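Local coordinates for DUF917 domain-containing protein (Chromobacterium violaceum, PDB 2O3I), which is of unknown function but carries the N- and C-terminal sequence regions of the S-Me-THD-like (DUF917) family, at residues 17-31 with 106-118. The protein carries 2 engineered substitutions. Numbering follows the deposited sequence.
Sequences ACFFGSGGGGTMISA and APESGALGFVVAS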
loop_
_atom_site.group_PDB
_atom_site.type_symbol
_atom_site.label_atom_id
_atom_site.label_comp_id
_atom_site.label_asym_id
_atom_site.label_seq_id
_atom_site.Cartn_x
_atom_site.Cartn_y
_atom_site.Cartn_z
ATOM N N ALA A 17 -15.674 -3.736 27.702
ATOM C CA ALA A 17 -15.519 -3.634 26.251
ATOM C C ALA A 17 -15.068 -4.958 25.649
ATOM O O ALA A 17 -15.434 -5.284 24.517
ATOM C CB ALA A 17 -14.517 -2.521 25.893
ATOM N N CYS A 18 -14.265 -5.703 26.407
ATOM C CA CYS A 18 -13.774 -7.003 25.963
ATOM C C CYS A 18 -14.969 -7.942 25.791
ATOM O O CYS A 18 -15.076 -8.645 24.783
ATOM C CB CYS A 18 -12.789 -7.580 26.990
ATOM S SG CYS A 18 -12.146 -9.255 26.601
ATOM N N PHE A 19 -15.869 -7.951 26.770
ATOM C CA PHE A 19 -17.046 -8.800 26.684
ATOM C C PHE A 19 -17.935 -8.373 25.509
ATOM O O PHE A 19 -18.523 -9.216 24.838
ATOM C CB PHE A 19 -17.847 -8.757 27.993
ATOM C CG PHE A 19 -19.026 -9.694 28.006
ATOM C CD1 PHE A 19 -18.837 -11.066 28.138
ATOM C CD2 PHE A 19 -20.321 -9.208 27.822
ATOM C CE1 PHE A 19 -19.921 -11.943 28.080
ATOM C CE2 PHE A 19 -21.407 -10.077 27.763
ATOM C CZ PHE A 19 -21.208 -11.446 27.889
ATOM N N PHE A 20 -18.034 -7.071 25.253
ATOM C CA PHE A 20 -18.854 -6.592 24.140
ATOM C C PHE A 20 -18.085 -6.669 22.816
ATOM O O PHE A 20 -18.602 -6.275 21.766
ATOM C CB PHE A 20 -19.323 -5.139 24.379
ATOM C CG PHE A 20 -20.378 -5.004 25.455
ATOM C CD1 PHE A 20 -21.602 -5.655 25.334
ATOM C CD2 PHE A 20 -20.141 -4.237 26.596
ATOM C CE1 PHE A 20 -22.575 -5.553 26.334
ATOM C CE2 PHE A 20 -21.106 -4.128 27.601
ATOM C CZ PHE A 20 -22.328 -4.792 27.467
ATOM N N GLY A 21 -16.861 -7.185 22.865
ATOM C CA GLY A 21 -16.057 -7.287 21.660
ATOM C C GLY A 21 -16.292 -8.536 20.821
ATOM O O GLY A 21 -15.675 -8.701 19.765
ATOM N N SER A 22 -17.185 -9.409 21.282
ATOM C CA SER A 22 -17.503 -10.654 20.580
ATOM C C SER A 22 -16.235 -11.453 20.241
ATOM O O SER A 22 -16.080 -11.945 19.121
ATOM C CB SER A 22 -18.293 -10.353 19.301
ATOM O OG SER A 22 -18.747 -11.548 18.679
ATOM N N GLY A 23 -15.330 -11.558 21.210
ATOM C CA GLY A 23 -14.101 -12.307 21.013
ATOM C C GLY A 23 -12.930 -11.537 20.429
ATOM O O GLY A 23 -11.778 -11.946 20.591
ATOM N N GLY A 24 -13.211 -10.441 19.732
ATOM C CA GLY A 24 -12.140 -9.647 19.161
ATOM C C GLY A 24 -12.027 -8.291 19.841
ATOM O O GLY A 24 -12.321 -8.157 21.032
ATOM N N GLY A 25 -11.587 -7.282 19.094
ATOM C CA GLY A 25 -11.466 -5.947 19.662
ATOM C C GLY A 25 -10.167 -5.615 20.386
ATOM O O GLY A 25 -10.083 -4.590 21.062
ATOM N N GLY A 26 -9.156 -6.468 20.251
ATOM C CA GLY A 26 -7.887 -6.212 20.908
ATOM C C GLY A 26 -7.816 -6.875 22.266
ATOM O O GLY A 26 -8.822 -6.976 22.960
ATOM N N THR A 27 -6.624 -7.319 22.650
ATOM C CA THR A 27 -6.423 -7.990 23.931
ATOM C C THR A 27 -6.421 -7.024 25.101
ATOM O O THR A 27 -6.022 -5.862 24.968
ATOM C CB THR A 27 -5.081 -8.736 23.980
ATOM O OG1 THR A 27 -4.015 -7.779 23.991
ATOM C CG2 THR A 27 -4.925 -9.653 22.769
HETATM N N MSE A 28 -6.872 -7.515 26.249
HETATM C CA MSE A 28 -6.888 -6.715 27.459
HETATM C C MSE A 28 -5.430 -6.493 27.841
HETATM O O MSE A 28 -5.075 -5.493 28.464
HETATM C CB MSE A 28 -7.620 -7.459 28.576
HETATM C CG MSE A 28 -9.119 -7.556 28.369
HETATM SE SE MSE A 28 -9.952 -8.799 29.594
HETATM C CE MSE A 28 -9.997 -7.716 31.188
ATOM N N ILE A 29 -4.587 -7.436 27.442
ATOM C CA ILE A 29 -3.164 -7.362 27.729
ATOM C C ILE A 29 -2.570 -6.065 27.193
ATOM O O ILE A 29 -1.937 -5.310 27.931
ATOM C CB ILE A 29 -2.434 -8.554 27.107
ATOM C CG1 ILE A 29 -3.098 -9.856 27.584
ATOM C CG2 ILE A 29 -0.952 -8.499 27.473
ATOM C CD1 ILE A 29 -2.574 -11.129 26.932
ATOM N N SER A 30 -2.783 -5.800 25.907
ATOM C CA SER A 30 -2.257 -4.585 25.301
ATOM C C SER A 30 -3.027 -3.364 25.798
ATOM O O SER A 30 -2.485 -2.271 25.855
ATOM C CB SER A 30 -2.321 -4.667 23.769
ATOM O OG SER A 30 -3.645 -4.544 23.283
ATOM N N ALA A 31 -4.294 -3.550 26.156
ATOM C CA ALA A 31 -5.096 -2.439 26.658
ATOM C C ALA A 31 -4.570 -2.023 28.030
ATOM O O ALA A 31 -4.492 -0.834 28.335
ATOM C CB ALA A 31 -6.562 -2.838 26.758
ATOM N N ALA A 106 -13.836 5.538 18.842
ATOM C CA ALA A 106 -13.337 4.184 18.633
ATOM C C ALA A 106 -14.032 3.603 17.413
ATOM O O ALA A 106 -15.180 3.924 17.136
ATOM C CB ALA A 106 -13.623 3.312 19.854
ATOM N N PRO A 107 -13.342 2.740 16.666
ATOM C CA PRO A 107 -13.997 2.170 15.491
ATOM C C PRO A 107 -15.065 1.143 15.862
ATOM O O PRO A 107 -16.093 1.030 15.193
ATOM C CB PRO A 107 -12.836 1.543 14.725
ATOM C CG PRO A 107 -11.905 1.109 15.827
ATOM C CD PRO A 107 -11.939 2.295 16.768
ATOM N N GLU A 108 -14.815 0.420 16.950
ATOM C CA GLU A 108 -15.690 -0.653 17.418
ATOM C C GLU A 108 -15.581 -0.835 18.934
ATOM O O GLU A 108 -14.825 -0.129 19.599
ATOM C CB GLU A 108 -15.270 -1.958 16.736
ATOM C CG GLU A 108 -13.749 -2.137 16.733
ATOM C CD GLU A 108 -13.285 -3.473 16.187
ATOM O OE1 GLU A 108 -13.846 -3.938 15.175
ATOM O OE2 GLU A 108 -12.341 -4.054 16.763
ATOM N N SER A 109 -16.347 -1.784 19.469
ATOM C CA SER A 109 -16.315 -2.086 20.899
ATOM C C SER A 109 -15.285 -3.171 21.164
ATOM O O SER A 109 -15.346 -4.247 20.575
ATOM C CB SER A 109 -17.678 -2.576 21.391
ATOM O OG SER A 109 -18.576 -1.502 21.576
ATOM N N GLY A 110 -14.346 -2.888 22.058
ATOM C CA GLY A 110 -13.321 -3.862 22.383
ATOM C C GLY A 110 -12.338 -3.284 23.370
ATOM O O GLY A 110 -12.264 -2.069 23.536
ATOM N N ALA A 111 -11.568 -4.149 24.015
ATOM C CA ALA A 111 -10.593 -3.717 25.012
ATOM C C ALA A 111 -9.687 -2.564 24.593
ATOM O O ALA A 111 -9.458 -1.650 25.383
ATOM C CB ALA A 111 -9.745 -4.902 25.459
ATOM N N LEU A 112 -9.180 -2.595 23.364
ATOM C CA LEU A 112 -8.279 -1.548 22.873
ATOM C C LEU A 112 -8.967 -0.284 22.379
ATOM O O LEU A 112 -8.533 0.835 22.676
ATOM C CB LEU A 112 -7.435 -2.072 21.718
ATOM C CG LEU A 112 -6.021 -2.581 21.956
ATOM C CD1 LEU A 112 -5.412 -2.848 20.580
ATOM C CD2 LEU A 112 -5.182 -1.553 22.736
ATOM N N GLY A 113 -10.020 -0.489 21.597
ATOM C CA GLY A 113 -10.778 0.596 21.009
ATOM C C GLY A 113 -11.054 1.825 21.842
ATOM O O GLY A 113 -10.632 2.928 21.483
ATOM N N PHE A 114 -11.768 1.649 22.945
ATOM C CA PHE A 114 -12.098 2.782 23.782
ATOM C C PHE A 114 -10.854 3.347 24.472
ATOM O O PHE A 114 -10.706 4.562 24.585
ATOM C CB PHE A 114 -13.180 2.384 24.799
ATOM C CG PHE A 114 -14.511 2.044 24.171
ATOM C CD1 PHE A 114 -15.204 2.986 23.416
ATOM C CD2 PHE A 114 -15.071 0.778 24.328
ATOM C CE1 PHE A 114 -16.441 2.672 22.821
ATOM C CE2 PHE A 114 -16.306 0.450 23.740
ATOM C CZ PHE A 114 -16.989 1.400 22.986
ATOM N N VAL A 115 -9.954 2.468 24.903
ATOM C CA VAL A 115 -8.728 2.881 25.580
ATOM C C VAL A 115 -7.890 3.795 24.685
ATOM O O VAL A 115 -7.533 4.906 25.081
ATOM C CB VAL A 115 -7.889 1.640 26.001
ATOM C CG1 VAL A 115 -6.586 2.071 26.672
ATOM C CG2 VAL A 115 -8.702 0.772 26.954
ATOM N N VAL A 116 -7.592 3.331 23.472
ATOM C CA VAL A 116 -6.807 4.115 22.529
ATOM C C VAL A 116 -7.458 5.484 22.288
ATOM O O VAL A 116 -6.810 6.519 22.414
ATOM C CB VAL A 116 -6.630 3.341 21.180
ATOM C CG1 VAL A 116 -6.054 4.258 20.095
ATOM C CG2 VAL A 116 -5.688 2.143 21.389
ATOM N N ALA A 117 -8.741 5.490 21.956
ATOM C CA ALA A 117 -9.440 6.745 21.714
ATOM C C ALA A 117 -9.331 7.667 22.925
ATOM O O ALA A 117 -9.097 8.872 22.780
ATOM C CB ALA A 117 -10.913 6.481 21.389
ATOM N N SER A 118 -9.508 7.102 24.115
ATOM C CA SER A 118 -9.434 7.881 25.337
ATOM C C SER A 118 -8.052 8.507 25.540
ATOM O O SER A 118 -7.928 9.687 25.864
ATOM C CB SER A 118 -9.789 7.000 26.534
ATOM O OG SER A 118 -11.146 6.585 26.476
HETATM O O HOH W 1 -11.541 -6.901 23.468
#
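One water is gripped three ways between the glycine-rich loop 21-26 and segment 106-118: it donates to Gly24 O and to Gly26 O and accepts from Ala111 N, which lies 2.8 Å from the water oxygen. Gly25 O, between those two carbonyls in sequence, takes the next amide, Leu112 N, at 3.2 Å with an N-H...O angle of 165°. Ala111 N also lies 3.3 Å from Gly25 O, but its angle is poor, consistent with its proton serving the water instead. Three consecutive glycine carbonyls thus meet two successive amides, directly or through water.

Glycine permits this closeness: a beta carbon on Gly25 would lie 2.7 Å from Gly110 CA, a clash, and at phi 86° would separately jam against Gly24 O. Between the segments, Gly21 CA makes a C-H...O contact to Ser109 O at 3.3 Å.

Alanine methyls and larger apolar side chains pack on the flanks. The CB of Ala111 packs against that of Ala31 and also meets Met28 CG, while Ala17 CB reaches the edge of the Phe114 ring near its plane, 3.7 Å from CD2. Ser30 OG, placed between its backbone N and carbonyl carbon (chi1 73°), lies against the isobutyl end of Leu112, 3.4 Å from CG, with Thr27 O within its hydrogen-bonding reach.

The contact joins helices 10-19 and 28-35, through their connecting loop, to the loop after strand 101-105 and to helix 111-124; its chemistry implies a buried junction where carbonyls and water satisfy successive amides.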